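Local coordinates for putative amino acid binding protein (Streptococcus mutans, PDB 4C0R) that binds oxidized glutathione disulfide and probably delivers glutathione to the cystine ABC importer TcyBC as the solute-binding subunit, at residues A[30-35]-A[44-49]; A[15-20]-A[66-71]. All blocks are in the same frame, centred on the assembly; numbering follows the deposited sequence.

Interaction 1 of 2, residues A[30-35]-A[44-49]; sequences EVAKEV and VKYQKT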
ATOM      1  N   GLU A  30      -9.568   8.444  -3.628  1.00  8.07           N
ATOM      2  CA  GLU A  30     -10.808   9.060  -3.240  1.00  8.16           C
ATOM      3  C   GLU A  30     -10.642   9.843  -1.926  1.00  8.17           C
ATOM      4  O   GLU A  30     -11.306  10.889  -1.721  1.00  7.88           O
ATOM      5  CB  GLU A  30     -11.897   8.003  -3.152  1.00  9.29           C
ATOM      6  CG  GLU A  30     -12.149   7.311  -4.451  1.00  9.44           C
ATOM      7  CD  GLU A  30     -12.724   8.196  -5.571  1.00 14.23           C
ATOM      8  OE1 GLU A  30     -13.143   9.347  -5.341  1.00 13.16           O
ATOM      9  OE2 GLU A  30     -12.767   7.736  -6.734  1.00 15.53           O
ATOM     10  N   VAL A  31      -9.775   9.375  -1.023  1.00  7.10           N
ATOM     11  CA  VAL A  31      -9.413  10.186   0.122  1.00  7.64           C
ATOM     12  C   VAL A  31      -8.761  11.485  -0.272  1.00  7.17           C
ATOM     13  O   VAL A  31      -9.117  12.544   0.218  1.00  7.04           O
ATOM     14  CB  VAL A  31      -8.570   9.421   1.176  1.00  6.84           C
ATOM     15  CG1 VAL A  31      -8.100  10.369   2.263  1.00  8.01           C
ATOM     16  CG2 VAL A  31      -9.415   8.241   1.790  1.00  7.49           C
ATOM     17  N   ALA A  32      -7.774  11.409  -1.174  1.00  5.12           N
ATOM     18  CA  ALA A  32      -7.154  12.616  -1.658  1.00  8.29           C
ATOM     19  C   ALA A  32      -8.195  13.575  -2.284  1.00  8.28           C
ATOM     20  O   ALA A  32      -8.175  14.772  -1.998  1.00  7.76           O
ATOM     21  CB  ALA A  32      -6.059  12.263  -2.660  1.00  7.24           C
ATOM     22  N   LYS A  33      -9.082  13.050  -3.138  1.00  7.24           N
ATOM     23  CA  LYS A  33     -10.105  13.897  -3.750  1.00  7.57           C
ATOM     24  C   LYS A  33     -10.956  14.557  -2.679  1.00  9.09           C
ATOM     25  O   LYS A  33     -11.292  15.731  -2.787  1.00  8.76           O
ATOM     26  CB  LYS A  33     -10.958  13.123  -4.734  1.00  8.53           C
ATOM     27  CG  LYS A  33     -10.210  12.917  -6.075  1.00 11.59           C
ATOM     28  CD  LYS A  33     -10.986  12.159  -7.120  1.00 13.83           C
ATOM     29  CE  LYS A  33     -10.151  11.969  -8.359  1.00 16.30           C
ATOM     30  NZ  LYS A  33     -11.025  11.518  -9.479  1.00 25.54           N
ATOM     31  N   GLU A  34     -11.335  13.812  -1.667  1.00  8.35           N
ATOM     32  CA  GLU A  34     -12.152  14.405  -0.598  1.00  8.47           C
ATOM     33  C   GLU A  34     -11.374  15.460   0.185  1.00 10.18           C
ATOM     34  O   GLU A  34     -11.910  16.533   0.460  1.00  8.83           O
ATOM     35  CB  GLU A  34     -12.674  13.315   0.325  1.00  9.00           C
ATOM     36  CG  GLU A  34     -13.726  13.787   1.322  1.00 14.36           C
ATOM     37  CD  GLU A  34     -15.084  14.059   0.686  1.00 24.49           C
ATOM     38  OE1 GLU A  34     -15.397  13.426  -0.350  1.00 25.01           O
ATOM     39  OE2 GLU A  34     -15.788  14.913   1.235  1.00 29.16           O
ATOM     40  N   VAL A  35     -10.123  15.191   0.486  1.00  7.01           N
ATOM     41  CA  VAL A  35      -9.264  16.198   1.122  1.00  6.47           C
ATOM     42  C   VAL A  35      -9.249  17.509   0.326  1.00  8.96           C
ATOM     43  O   VAL A  35      -9.375  18.607   0.870  1.00  9.75           O
ATOM     44  CB  VAL A  35      -7.836  15.648   1.295  1.00  8.19           C
ATOM     45  CG1 VAL A  35      -6.824  16.743   1.548  1.00  7.66           C
ATOM     46  CG2 VAL A  35      -7.843  14.572   2.394  1.00  7.61           C
ATOM     47  N   VAL A  44      -5.422  19.422  -8.014  1.00 10.81           N
ATOM     48  CA  VAL A  44      -4.643  18.191  -8.021  1.00 11.49           C
ATOM     49  C   VAL A  44      -4.821  17.472  -9.351  1.00  9.33           C
ATOM     50  O   VAL A  44      -5.923  17.415  -9.924  1.00 12.89           O
ATOM     51  CB  VAL A  44      -5.116  17.276  -6.879  1.00 11.60           C
ATOM     52  CG1 VAL A  44      -4.223  16.030  -6.753  1.00 11.66           C
ATOM     53  CG2 VAL A  44      -5.111  18.035  -5.576  1.00 16.55           C
ATOM     54  N   LYS A  45      -3.698  16.941  -9.809  1.00 10.26           N
ATOM     55  CA  LYS A  45      -3.633  16.026 -10.932  0.57 12.39           C
ATOM     56  C   LYS A  45      -3.234  14.679 -10.400  1.00  9.88           C
ATOM     57  O   LYS A  45      -2.287  14.583  -9.631  1.00 13.10           O
ATOM     58  CB  LYS A  45      -2.626  16.505 -11.955  0.57 14.40           C
ATOM     59  CG  LYS A  45      -3.028  17.832 -12.575  0.57 22.86           C
ATOM     60  CD  LYS A  45      -2.197  18.138 -13.789  0.57 27.15           C
ATOM     61  CE  LYS A  45      -3.037  18.806 -14.865  0.57 33.73           C
ATOM     62  NZ  LYS A  45      -2.237  19.813 -15.626  0.57 29.95           N
ATOM     63  N   TYR A  46      -3.972  13.656 -10.796  1.00 11.45           N
ATOM     64  CA  TYR A  46      -3.722  12.305 -10.337  1.00 11.25           C
ATOM     65  C   TYR A  46      -3.040  11.558 -11.482  1.00 10.79           C
ATOM     66  O   TYR A  46      -3.649  11.387 -12.553  1.00 13.92           O
ATOM     67  CB  TYR A  46      -5.075  11.661  -9.970  1.00 12.30           C
ATOM     68  CG  TYR A  46      -5.752  12.432  -8.882  1.00 13.66           C
ATOM     69  CD1 TYR A  46      -6.571  13.523  -9.180  1.00 12.44           C
ATOM     70  CD2 TYR A  46      -5.490  12.153  -7.539  1.00 13.58           C
ATOM     71  CE1 TYR A  46      -7.141  14.293  -8.145  1.00 14.02           C
ATOM     72  CE2 TYR A  46      -6.038  12.925  -6.510  1.00 12.59           C
ATOM     73  CZ  TYR A  46      -6.874  13.961  -6.808  1.00 12.62           C
ATOM     74  OH  TYR A  46      -7.364  14.747  -5.775  1.00 11.64           O
ATOM     75  N   GLN A  47      -1.793  11.125 -11.257  1.00  9.80           N
ATOM     76  CA  GLN A  47      -0.958  10.605 -12.318  1.00 11.38           C
ATOM     77  C   GLN A  47      -0.510   9.192 -12.018  1.00 10.60           C
ATOM     78  O   GLN A  47       0.138   8.955 -10.984  1.00 12.12           O
ATOM     79  CB  GLN A  47       0.267  11.465 -12.414  1.00 14.56           C
ATOM     80  CG  GLN A  47       1.229  11.083 -13.508  1.00 15.50           C
ATOM     81  CD  GLN A  47       0.574  11.069 -14.880  1.00 17.83           C
ATOM     82  OE1 GLN A  47       0.064  12.081 -15.327  1.00 19.86           O
ATOM     83  NE2 GLN A  47       0.543   9.906 -15.504  1.00 18.89           N
ATOM     84  N   LYS A  48      -0.781   8.283 -12.950  1.00 12.81           N
ATOM     85  CA  LYS A  48      -0.298   6.917 -12.840  1.00 12.66           C
ATOM     86  C   LYS A  48       1.160   6.938 -13.319  1.00 14.88           C
ATOM     87  O   LYS A  48       1.494   7.582 -14.331  1.00 15.82           O
ATOM     88  CB  LYS A  48      -1.157   6.007 -13.719  1.00 15.23           C
ATOM     89  CG  LYS A  48      -1.194   4.581 -13.351  1.00 19.38           C
ATOM     90  CD  LYS A  48      -2.115   3.781 -14.260  1.00 18.37           C
ATOM     91  CE  LYS A  48      -1.868   2.303 -14.038  1.00 20.47           C
ATOM     92  NZ  LYS A  48      -0.552   1.989 -14.655  1.00 28.63           N
ATOM     93  N   THR A  49       2.029   6.271 -12.597  1.00 12.18           N
ATOM     94  CA  THR A  49       3.419   6.211 -12.957  1.00 12.16           C
ATOM     95  C   THR A  49       4.022   4.900 -12.405  1.00 13.86           C
ATOM     96  O   THR A  49       3.323   4.149 -11.712  1.00 12.18           O
ATOM     97  CB  THR A  49       4.153   7.458 -12.484  1.00 14.61           C
ATOM     98  OG1 THR A  49       5.443   7.540 -13.127  1.00 17.63           O
ATOM     99  CG2 THR A  49       4.325   7.435 -10.978  1.00 12.86           C
TER
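Ala32 and Lys33 of helix 27-36 meet Tyr46 of strand 42-48 across a gap too wide for backbone contact, since the nearest pair of CA atoms, in Lys33 and Val44, is 8.2 Å apart. No hydrogen bond crosses, and the 149 Å² buried between the segments comes almost wholly from these three residues. The tyrosine does most of the reaching: its ring projects from the strand until OH lies 3.5 Å from Lys33 CA and 3.8 Å from Ala32 C, against the helix backbone itself. With CG anti to the carbonyl carbon (chi1 -60°), the ring is directed at the helix.

Two kinds of approach can be told apart at this ring. Ala32 comes in at the edge, in the ring plane, with CB 3.9 Å from Tyr46 CE2. Lys33 passes over a face: its CG sits above the phenol end, 3.4 Å from Tyr46 OH, and the extended chain then carries CE to 4.1 Å from the ring centroid, 21° off the normal, which is CH-pi geometry. The ammonium group rises away from the face; with NZ 5.3 Å from that centroid, any cation-pi attraction is weak at most.

Topologically this is helix-on-sheet packing within a beta-alpha-beta crossover. Strands 3-9 and 42-48 pair in parallel, helix 27-36 lies in the connection between them, and Ala32 also touches Leu7 on the neighbouring strand. Val31 packs on Leu211, Leu220 and Leu223 of the two C-terminal helices, and also on Phe194 of strand 191-196.

The second face of the Tyr46 ring is met from its own strand, two residues back, where Val44 CG1 lies 3.3 Å above the plane and offset toward the rim.

Interaction 2 of 2, residues A[15-20]-A[66-71]; sequences PFSYEK and GANNIS. With GDS (oxidized glutathione disulfide), chain C.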
ATOM      1  N   PRO A  15      -7.656  -2.478  -3.338  1.00  7.16           N
ATOM      2  CA  PRO A  15      -8.572  -1.360  -3.564  1.00  7.72           C
ATOM      3  C   PRO A  15      -8.047   0.007  -3.167  1.00  7.17           C
ATOM      4  O   PRO A  15      -8.802   0.940  -3.054  1.00  8.90           O
ATOM      5  CB  PRO A  15      -9.724  -1.707  -2.667  1.00 10.24           C
ATOM      6  CG  PRO A  15      -9.039  -2.296  -1.466  1.00  8.44           C
ATOM      7  CD  PRO A  15      -7.875  -3.079  -1.997  1.00  9.32           C
ATOM      8  N   PHE A  16      -6.730   0.143  -3.006  1.00  6.39           N
ATOM      9  CA  PHE A  16      -6.147   1.425  -2.637  1.00  6.44           C
ATOM     10  C   PHE A  16      -6.009   2.359  -3.813  1.00  6.56           C
ATOM     11  O   PHE A  16      -6.260   3.547  -3.720  1.00  7.37           O
ATOM     12  CB  PHE A  16      -4.785   1.258  -1.890  1.00  6.00           C
ATOM     13  CG  PHE A  16      -4.981   0.928  -0.427  1.00  6.49           C
ATOM     14  CD1 PHE A  16      -5.243  -0.397  -0.026  1.00  7.44           C
ATOM     15  CD2 PHE A  16      -4.984   1.912   0.535  1.00  6.37           C
ATOM     16  CE1 PHE A  16      -5.489  -0.658   1.260  1.00  8.53           C
ATOM     17  CE2 PHE A  16      -5.241   1.624   1.826  1.00  8.47           C
ATOM     18  CZ  PHE A  16      -5.497   0.363   2.191  1.00  7.91           C
ATOM     19  N   SER A  17      -5.608   1.779  -4.927  1.00  6.78           N
ATOM     20  CA  SER A  17      -5.306   2.563  -6.115  1.00  6.54           C
ATOM     21  C   SER A  17      -5.433   1.658  -7.339  1.00  6.84           C
ATOM     22  O   SER A  17      -4.683   0.694  -7.483  1.00  8.64           O
ATOM     23  CB  SER A  17      -3.950   3.234  -6.054  1.00  7.48           C
ATOM     24  OG  SER A  17      -3.722   3.961  -7.284  1.00  9.00           O
ATOM     25  N   TYR A  18      -6.412   1.939  -8.178  1.00  7.33           N
ATOM     26  CA  TYR A  18      -6.725   1.055  -9.337  1.00  9.17           C
ATOM     27  C   TYR A  18      -7.602   1.818 -10.331  1.00  9.05           C
ATOM     28  O   TYR A  18      -8.133   2.853 -10.038  1.00  9.67           O
ATOM     29  CB  TYR A  18      -7.429  -0.249  -8.913  1.00  9.52           C
ATOM     30  CG  TYR A  18      -8.808  -0.121  -8.306  1.00  8.87           C
ATOM     31  CD1 TYR A  18      -8.976   0.193  -6.946  1.00  6.32           C
ATOM     32  CD2 TYR A  18      -9.938  -0.321  -9.060  1.00 15.50           C
ATOM     33  CE1 TYR A  18     -10.205   0.343  -6.404  1.00  9.70           C
ATOM     34  CE2 TYR A  18     -11.208  -0.195  -8.484  1.00 16.07           C
ATOM     35  CZ  TYR A  18     -11.317   0.131  -7.159  1.00 16.73           C
ATOM     36  OH  TYR A  18     -12.555   0.250  -6.551  1.00 15.08           O
ATOM     37  N   GLU A  19      -7.748   1.275 -11.539  1.00 11.76           N
ATOM     38  CA  GLU A  19      -8.664   1.870 -12.484  1.00 10.27           C
ATOM     39  C   GLU A  19      -9.961   1.102 -12.608  1.00 12.48           C
ATOM     40  O   GLU A  19      -9.990  -0.120 -12.577  1.00 13.96           O
ATOM     41  CB  GLU A  19      -8.012   1.992 -13.863  1.00 13.10           C
ATOM     42  CG  GLU A  19      -6.945   3.030 -13.918  1.00 11.95           C
ATOM     43  CD  GLU A  19      -6.361   3.197 -15.328  1.00 16.10           C
ATOM     44  OE1 GLU A  19      -6.710   2.374 -16.191  1.00 15.48           O
ATOM     45  OE2 GLU A  19      -5.546   4.105 -15.496  1.00 14.51           O
ATOM     46  N   LYS A  20     -11.017   1.878 -12.794  1.00 16.48           N
ATOM     47  CA  LYS A  20     -12.345   1.361 -13.139  1.00 15.44           C
ATOM     48  C   LYS A  20     -12.747   2.094 -14.418  1.00 18.42           C
ATOM     49  O   LYS A  20     -12.741   3.325 -14.454  1.00 18.57           O
ATOM     50  CB  LYS A  20     -13.359   1.624 -12.018  1.00 19.91           C
ATOM     51  CG  LYS A  20     -14.798   1.277 -12.397  1.00 19.91           C
ATOM     52  N   GLY A  66       2.703  11.305  -2.989  1.00  6.86           N
ATOM     53  CA  GLY A  66       2.712   9.914  -3.397  1.00 10.06           C
ATOM     54  C   GLY A  66       1.654   9.177  -2.593  1.00  8.46           C
ATOM     55  O   GLY A  66       1.483   9.424  -1.400  1.00  6.43           O
ATOM     56  N   ALA A  67       0.936   8.280  -3.244  1.00  7.60           N
ATOM     57  CA  ALA A  67      -0.139   7.520  -2.578  1.00  6.68           C
ATOM     58  C   ALA A  67      -0.307   6.220  -3.288  1.00  6.75           C
ATOM     59  O   ALA A  67      -0.596   6.210  -4.474  1.00  8.91           O
ATOM     60  CB  ALA A  67      -1.412   8.256  -2.616  1.00  7.56           C
ATOM     61  N   ASN A  68      -0.073   5.136  -2.586  1.00  6.73           N
ATOM     62  CA  ASN A  68      -0.287   3.787  -3.085  1.00  7.32           C
ATOM     63  C   ASN A  68      -0.065   2.779  -1.940  1.00  9.35           C
ATOM     64  O   ASN A  68       0.886   2.013  -1.957  1.00  6.37           O
ATOM     65  CB  ASN A  68       0.669   3.471  -4.261  1.00  7.38           C
ATOM     66  CG  ASN A  68       0.135   2.381  -5.163  1.00 10.30           C
ATOM     67  OD1 ASN A  68      -0.365   2.632  -6.277  1.00  8.04           O
ATOM     68  ND2 ASN A  68       0.193   1.163  -4.682  1.00  8.18           N
ATOM     69  N   ASN A  69      -0.933   2.757  -0.952  1.00  7.96           N
ATOM     70  CA  ASN A  69      -0.810   1.779   0.163  1.00  7.35           C
ATOM     71  C   ASN A  69       0.612   1.843   0.782  1.00  7.37           C
ATOM     72  O   ASN A  69       1.218   0.811   1.077  1.00  7.96           O
ATOM     73  CB  ASN A  69      -1.106   0.395  -0.384  1.00  7.47           C
ATOM     74  CG  ASN A  69      -1.085  -0.729   0.647  1.00  6.47           C
ATOM     75  OD1 ASN A  69      -1.632  -0.617   1.739  1.00  9.01           O
ATOM     76  ND2 ASN A  69      -0.472  -1.839   0.263  1.00  7.96           N
ATOM     77  N   ILE A  70       1.109   3.060   0.984  1.00  6.39           N
ATOM     78  CA  ILE A  70       2.506   3.241   1.382  1.00  7.13           C
ATOM     79  C   ILE A  70       2.716   3.213   2.873  1.00  6.32           C
ATOM     80  O   ILE A  70       2.112   3.975   3.598  1.00  7.69           O
ATOM     81  CB  ILE A  70       3.025   4.569   0.839  1.00  8.05           C
ATOM     82  CG1 ILE A  70       3.029   4.553  -0.690  1.00  8.45           C
ATOM     83  CG2 ILE A  70       4.443   4.913   1.327  1.00  8.19           C
ATOM     84  CD1 ILE A  70       3.263   5.970  -1.354  1.00  8.82           C
ATOM     85  N   SER A  71       3.584   2.322   3.330  1.00  5.65           N
ATOM     86  CA  SER A  71       3.942   2.175   4.721  1.00  6.42           C
ATOM     87  C   SER A  71       4.988   3.208   5.159  1.00  6.79           C
ATOM     88  O   SER A  71       5.703   3.763   4.347  1.00  7.82           O
ATOM     89  CB  SER A  71       4.618   0.800   4.932  1.00  9.40           C
ATOM     90  OG  SER A  71       3.753  -0.260   4.611  1.00 10.79           O
TER
HETATM   91  CD1 GDS C 500       6.366  -2.602 -10.371  1.00 22.26           C
HETATM   92  N2  GDS C 500       5.381  -3.655 -10.092  1.00 25.51           N
HETATM   93  CA2 GDS C 500       4.030  -3.225 -10.059  1.00 24.92           C
HETATM   94  C2  GDS C 500       3.268  -3.129 -11.333  1.00 20.30           C
HETATM   95  O2  GDS C 500       2.274  -2.378 -11.427  1.00 21.41           O
HETATM   96  CB2 GDS C 500       3.307  -2.824  -8.831  1.00 19.86           C
HETATM   97  SG2 GDS C 500       4.230  -3.119  -7.338  1.00 15.74           S
HETATM   98  N3  GDS C 500       3.725  -3.933 -12.447  1.00 19.10           N
HETATM   99  CA3 GDS C 500       3.067  -3.806 -13.747  1.00 19.40           C
HETATM  100  C3  GDS C 500       4.065  -3.000 -14.575  1.00 20.60           C
HETATM  101  OE3 GDS C 500       4.236  -3.243 -15.810  1.00 26.99           O
HETATM  102  OE4 GDS C 500       4.764  -2.076 -14.066  1.00 20.30           O
HETATM  103  N4  GDS C 500       3.136  -3.980  -4.408  1.00  8.07           N
HETATM  104  CA4 GDS C 500       3.050  -5.391  -4.702  1.00 11.90           C
HETATM  105  C4  GDS C 500       4.255  -6.101  -4.189  1.00  9.93           C
HETATM  106  OE5 GDS C 500       4.970  -5.608  -3.264  1.00  9.83           O
HETATM  107  OE6 GDS C 500       4.491  -7.242  -4.675  1.00 10.82           O
HETATM  108  C5  GDS C 500       2.108  -3.118  -4.900  1.00  9.18           C
HETATM  109  O5  GDS C 500       1.157  -3.588  -5.521  1.00  9.95           O
HETATM  110  CA5 GDS C 500       2.364  -1.697  -4.664  1.00  9.91           C
HETATM  111  N5  GDS C 500       2.977  -1.304  -3.464  1.00  8.97           N
HETATM  112  CB5 GDS C 500       2.705  -0.931  -5.900  1.00 11.40           C
HETATM  113  SG5 GDS C 500       4.405  -1.332  -6.389  1.00 11.80           S
HETATM  114  CA6 GDS C 500       4.003  -1.706   1.129  1.00  7.83           C
HETATM  115  C6  GDS C 500       5.063  -0.619   1.038  1.00  8.79           C
HETATM  116  OE7 GDS C 500       6.159  -0.892   0.477  1.00  8.21           O
HETATM  117  OE8 GDS C 500       4.850   0.529   1.496  1.00  8.94           O
HETATM  118  N6  GDS C 500       2.939  -1.209   2.022  1.00  7.79           N
HETATM  119  CB6 GDS C 500       3.484  -2.067  -0.215  1.00  8.40           C
HETATM  120  CG6 GDS C 500       3.222  -0.780  -1.029  1.00  9.54           C
HETATM  121  CD6 GDS C 500       2.368  -1.179  -2.214  1.00  7.63           C
HETATM  122  O6  GDS C 500       1.146  -1.383  -2.182  1.00  7.04           O
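The wall of the glutathione disulfide pocket includes the corner at Asn68 and Asn69 in strand 65-71, and Phe16 and Ser17 back it from behind. These last two both face Thr13, forming a classic beta bulge. No hydrogen bond joins the two segments; the contact is packing. Asn69 OD1 stands 3.8 Å above the Phe16 ring plane, over its centre, with ring and amide planes 32° apart, and Asn69 CB lies 3.9 Å from Phe16 CG. Asn69 CG is anti to the backbone N (chi1 -177°), which carries the amide across the ring and brings its other end to the ligand: ND2 donates to O6, the gamma-carbonyl oxygen of a glutamyl arm, over 3.0 Å.

Next along, Asn68 OD1 approaches Ser17 CB at 3.6 Å, but its polar partners lie elsewhere. It accepts from the backbone N of Val10 and Gly11 and bonds Thr9 OG1, which also binds Ser17 OG, while Asn68 ND2 bonds Thr13 OG1.

Asn69 and Ser71 hold the end of the same glutamyl arm, by main chain and hydroxyl. Its amino nitrogen N6 donates to Asn69 O at 2.8 Å and to Ser71 OG at 2.9 Å; its carboxylate oxygen OE8 accepts a nearly straight bond from Ser71 N (2.9 Å, 178°). Both ends of the amino acid group are therefore recognised at once, and the carbonyl and hydroxyl oxygens would suit a cationic amino group. Phe16 only packs under OD1; weak hydrogen bonds from OD1 to Asn89 ND2 and from ND2 to Glu163 OE1, with the bond to O6, probably orient the amide.

In the fold
Both interactions draw on one mixed sheet, in which strand 3-9 lies between strands 42-48 and 65-71, and their centres are about 10 Å apart. Interaction 1 is only partly buried, its centre about 15 Å from the centre of the chain, and relies on aliphatic groups around a tyrosine ring, including an exposed lysine. Interaction 2 is fully buried, its centre about 6 Å from that of the chain, and sets polar asparagines beside the ligand. Helix 27-36 serves both: Ala32 and Lys33 cover strand 42-48, while Asp28 accepts from the backbone N of Asn69 and touches Phe16. The segments also touch at their margins, Lys48 CD lying 3.7 Å from Glu19 OE2.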